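Local structure of encapsulated ferritin-like protein (Haliangium ochraceum, 5N5F) at residues Glu61-His64 and Ala65-Leu69; Thr27-Glu30 and Glu31-Val35. The protein oxidises ferrous to ferric iron as a ferritin-like cargo protein inside an encapsulin nanocompartment, this chain being the N-terminal domain that crystallises as a decameric ring. All coordinates share one frame; numbering follows the deposited sequence.

Interaction 1. Residues Glu61-His64 and Ala65-Leu69; sequences EVEH and AMMTL
M67 runs back along the preceding turn and brings its sulfur against E63, the two side chains running obliquely to one another with E63 CG 4.1 Å from M67 SD. A first torsion of -71° keeps M67 CG beside its own backbone N and only 3.1 Å from E63 O. The same sulfur looks obliquely at the imidazole of H64, 5.5 Å from the ring centroid, a loose sulfur-aromatic contact. One residue earlier along the helix, V62 CG1 and M66 CG make a wider apolar contact at 4.4 Å.

Helical hydrogen bonds make up the backbone part. A65, M66 and M67 give their N-H groups to the carbonyls of E61, V62 and E63, and the N-H of T68 meets H64 O at 3.0 Å with an N-H...O angle of 167°. T68 OG1 also lies 3.0 Å from H64 O, but its single proton has another acceptor within reach.

Two polar ends are taken up by neighbouring subunits: E63 OE2 bonds to Y86 OH of a second subunit, H64 NE2 to E60 OE1 of a third. E61 and H64 are, by similarity, iron ligands of the ferroxidase site. Within the chain, E61, V62, H64 and A65 pack this part of helix 48-75 against helix 16-44, while L69 reaches helix 77-86.

Interaction 2. Residues Thr27-Glu30 and Glu31-Val35; sequences TLIE and ELEAV
E31 lies along T27, both side chains pointing the same way, and its carboxylate rests on the threonine methyl, with E31 OE2 3.4 Å from T27 CG2. CG anti to the carbonyl carbon (chi1 -72°) sends the extended chain back along the preceding turn, and E31 CD ends 3.4 Å from T27 O. That carbonyl takes the N-H of E31 at 2.9 Å. E31 OE1 is only 3.3 Å from the same T27 O, an approach of two acceptors; E31 OE1 probably takes a hydrogen bond from T68 OG1 on helix 48-75. Cut back to an alanine, this position would probably leave the T68 hydroxyl with H64 O as its remaining acceptor here, uncover the T27 methyl and remove the inferred iron ligand.

E30 adds backbone, its carbonyl receiving the N-H of A34 at 3.1 Å, while its carboxylate turns to a salt bridge with R41 of a third subunit.

L28 meets L32 at a slant, L28 CD1 lying 3.9 Å from L32 CG; L28 also packs on L32 of a second subunit, and L32 on L28 of that subunit.

Continuous i to i+4 bonding of this kind is ordinary alpha-helix, here in the long first helix of the EncFtn fold. By similarity E31 is an iron ligand, consistent with a ferroxidase site.

Interaction 2 comes first along the chain, on helix 16-44, and interaction 1 follows on helix 48-75; the two helices are consecutive, and the centres of the contacts are about 8 Å apart. They meet directly through the carboxylate of E31, which reaches T68 and packs on its neighbours: E31 OE1 is 3.2 Å from A65 CA, and E31 OE2 is 3.3 Å from H64 CB. L28 CD1 adds packing against A65 O, at 3.5 Å. E31, E61 and H64, the iron ligands inferred by similarity, are thus gathered from two helices. Both contacts touch the third subunit, where E61 faces its own counterpart, consistent with an iron site completed between subunits of the decamer.

Interaction 1. Residues Glu61-His64 and Ala65-Leu69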
loop_
_atom_site.group_PDB
_atom_site.type_symbol
_atom_site.label_atom_id
_atom_site.label_comp_id
_atom_site.label_asym_id
_atom_site.label_seq_id
_atom_site.Cartn_x
_atom_site.Cartn_y
_atom_site.Cartn_z
ATOM N N GLU B 61 25.437 0.299 -5.729
ATOM C CA GLU B 61 24.469 0.431 -4.645
ATOM C C GLU B 61 25.029 -0.144 -3.349
ATOM O O GLU B 61 24.811 0.418 -2.271
ATOM C CB GLU B 61 23.153 -0.257 -5.013
ATOM C CG GLU B 61 22.441 0.343 -6.224
ATOM C CD GLU B 61 22.243 1.842 -6.110
ATOM O OE1 GLU B 61 21.695 2.299 -5.084
ATOM O OE2 GLU B 61 22.653 2.565 -7.041
ATOM N N VAL B 62 25.750 -1.265 -3.434
ATOM C CA VAL B 62 26.447 -1.792 -2.261
ATOM C C VAL B 62 27.403 -0.742 -1.710
ATOM O O VAL B 62 27.434 -0.475 -0.503
ATOM C CB VAL B 62 27.192 -3.093 -2.612
ATOM C CG1 VAL B 62 27.977 -3.615 -1.396
ATOM C CG2 VAL B 62 26.226 -4.151 -3.096
ATOM N N GLU B 63 28.200 -0.131 -2.591
ATOM C CA GLU B 63 29.145 0.892 -2.155
ATOM C C GLU B 63 28.426 2.043 -1.466
ATOM O O GLU B 63 28.919 2.592 -0.476
ATOM C CB GLU B 63 29.954 1.402 -3.349
ATOM C CG GLU B 63 31.019 2.427 -2.982
ATOM C CD GLU B 63 31.987 2.701 -4.118
ATOM O OE1 GLU B 63 31.722 2.247 -5.250
ATOM O OE2 GLU B 63 33.018 3.366 -3.876
ATOM N N HIS B 64 27.258 2.429 -1.981
ATOM C CA HIS B 64 26.491 3.490 -1.342
ATOM C C HIS B 64 26.007 3.057 0.036
ATOM O O HIS B 64 26.039 3.846 0.987
ATOM C CB HIS B 64 25.313 3.886 -2.232
ATOM C CG HIS B 64 25.722 4.493 -3.538
ATOM N ND1 HIS B 64 24.809 4.907 -4.485
ATOM C CD2 HIS B 64 26.945 4.758 -4.053
ATOM C CE1 HIS B 64 25.453 5.401 -5.527
ATOM N NE2 HIS B 64 26.750 5.322 -5.291
ATOM N N ALA B 65 25.567 1.802 0.159
ATOM C CA ALA B 65 25.088 1.289 1.438
ATOM C C ALA B 65 26.188 1.313 2.492
ATOM O O ALA B 65 25.951 1.705 3.641
ATOM C CB ALA B 65 24.560 -0.133 1.258
ATOM N N MET B 66 27.400 0.892 2.122
ATOM C CA MET B 66 28.489 0.827 3.090
ATOM C C MET B 66 29.036 2.211 3.416
ATOM O O MET B 66 29.546 2.426 4.523
ATOM C CB MET B 66 29.596 -0.085 2.565
ATOM C CG MET B 66 29.141 -1.526 2.328
ATOM S SD MET B 66 28.475 -2.342 3.803
ATOM C CE MET B 66 26.715 -2.046 3.631
ATOM N N MET B 67 28.940 3.159 2.481
ATOM C CA MET B 67 29.237 4.549 2.807
ATOM C C MET B 67 28.265 5.071 3.855
ATOM O O MET B 67 28.672 5.672 4.858
ATOM C CB MET B 67 29.172 5.417 1.550
ATOM C CG MET B 67 30.314 5.204 0.572
ATOM S SD MET B 67 30.013 5.949 -1.049
ATOM C CE MET B 67 29.863 7.673 -0.605
ATOM N N THR B 68 26.967 4.844 3.637
ATOM C CA THR B 68 25.960 5.279 4.597
ATOM C C THR B 68 26.147 4.583 5.941
ATOM O O THR B 68 26.012 5.209 6.998
ATOM C CB THR B 68 24.561 5.002 4.049
ATOM O OG1 THR B 68 24.411 5.613 2.755
ATOM C CG2 THR B 68 23.502 5.548 4.990
ATOM N N LEU B 69 26.451 3.284 5.921
ATOM C CA LEU B 69 26.595 2.543 7.168
ATOM C C LEU B 69 27.764 3.076 7.983
ATOM O O LEU B 69 27.674 3.184 9.212
ATOM C CB LEU B 69 26.770 1.051 6.874
ATOM C CG LEU B 69 26.953 0.118 8.076
ATOM C CD1 LEU B 69 25.804 0.229 9.084
ATOM C CD2 LEU B 69 27.093 -1.318 7.596
#

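Interaction 2. Residues Thr27-Glu30 and Glu31-Val35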
loop_
_atom_site.group_PDB
_atom_site.type_symbol
_atom_site.label_atom_id
_atom_site.label_comp_id
_atom_site.label_asym_id
_atom_site.label_seq_id
_atom_site.Cartn_x
_atom_site.Cartn_y
_atom_site.Cartn_z
ATOM N N THR B 27 17.906 5.646 3.840
ATOM C CA THR B 27 18.768 5.601 2.664
ATOM C C THR B 27 19.479 4.258 2.565
ATOM O O THR B 27 19.515 3.638 1.494
ATOM C CB THR B 27 19.781 6.748 2.708
ATOM O OG1 THR B 27 19.086 8.001 2.776
ATOM C CG2 THR B 27 20.665 6.739 1.462
ATOM N N LEU B 28 20.059 3.793 3.674
ATOM C CA LEU B 28 20.667 2.468 3.687
ATOM C C LEU B 28 19.651 1.407 3.286
ATOM O O LEU B 28 19.954 0.518 2.481
ATOM C CB LEU B 28 21.246 2.172 5.073
ATOM C CG LEU B 28 21.794 0.763 5.314
ATOM C CD1 LEU B 28 22.800 0.367 4.240
ATOM C CD2 LEU B 28 22.432 0.672 6.692
ATOM N N ILE B 29 18.435 1.493 3.827
ATOM C CA ILE B 29 17.384 0.541 3.472
ATOM C C ILE B 29 17.111 0.582 1.973
ATOM O O ILE B 29 17.047 -0.457 1.304
ATOM C CB ILE B 29 16.114 0.825 4.293
ATOM C CG1 ILE B 29 16.309 0.336 5.734
ATOM C CG2 ILE B 29 14.889 0.159 3.667
ATOM C CD1 ILE B 29 15.280 0.859 6.708
ATOM N N GLU B 30 16.945 1.784 1.419
ATOM C CA GLU B 30 16.640 1.896 -0.005
ATOM C C GLU B 30 17.768 1.329 -0.856
ATOM O O GLU B 30 17.520 0.695 -1.890
ATOM C CB GLU B 30 16.377 3.357 -0.371
ATOM C CG GLU B 30 15.098 3.915 0.225
ATOM C CD GLU B 30 15.020 5.422 0.114
ATOM O OE1 GLU B 30 15.883 6.013 -0.570
ATOM O OE2 GLU B 30 14.101 6.015 0.715
ATOM N N GLU B 31 19.017 1.546 -0.439
ATOM C CA GLU B 31 20.142 1.011 -1.193
ATOM C C GLU B 31 20.191 -0.510 -1.102
ATOM O O GLU B 31 20.465 -1.187 -2.099
ATOM C CB GLU B 31 21.443 1.646 -0.700
ATOM C CG GLU B 31 21.577 3.111 -1.117
ATOM C CD GLU B 31 22.447 3.934 -0.184
ATOM O OE1 GLU B 31 22.782 3.450 0.919
ATOM O OE2 GLU B 31 22.790 5.079 -0.555
ATOM N N LEU B 32 19.908 -1.069 0.077
ATOM C CA LEU B 32 19.871 -2.522 0.206
ATOM C C LEU B 32 18.741 -3.130 -0.617
ATOM O O LEU B 32 18.877 -4.247 -1.126
ATOM C CB LEU B 32 19.731 -2.918 1.677
ATOM C CG LEU B 32 20.936 -2.585 2.566
ATOM C CD1 LEU B 32 20.606 -2.857 4.015
ATOM C CD2 LEU B 32 22.164 -3.380 2.143
ATOM N N GLU B 33 17.619 -2.422 -0.753
ATOM C CA GLU B 33 16.542 -2.925 -1.598
ATOM C C GLU B 33 16.967 -2.962 -3.061
ATOM O O GLU B 33 16.665 -3.923 -3.779
ATOM C CB GLU B 33 15.289 -2.071 -1.407
ATOM C CG GLU B 33 14.646 -2.258 -0.040
ATOM C CD GLU B 33 13.455 -1.351 0.197
ATOM O OE1 GLU B 33 13.180 -0.479 -0.654
ATOM O OE2 GLU B 33 12.789 -1.512 1.242
ATOM N N ALA B 34 17.682 -1.930 -3.516
ATOM C CA ALA B 34 18.218 -1.940 -4.872
ATOM C C ALA B 34 19.137 -3.135 -5.098
ATOM O O ALA B 34 19.138 -3.731 -6.183
ATOM C CB ALA B 34 18.962 -0.634 -5.146
ATOM N N VAL B 35 19.933 -3.497 -4.085
ATOM C CA VAL B 35 20.845 -4.632 -4.214
ATOM C C VAL B 35 20.066 -5.919 -4.445
ATOM O O VAL B 35 20.443 -6.752 -5.277
ATOM C CB VAL B 35 21.748 -4.730 -2.968
ATOM C CG1 VAL B 35 22.581 -6.010 -2.988
ATOM C CG2 VAL B 35 22.659 -3.515 -2.879
#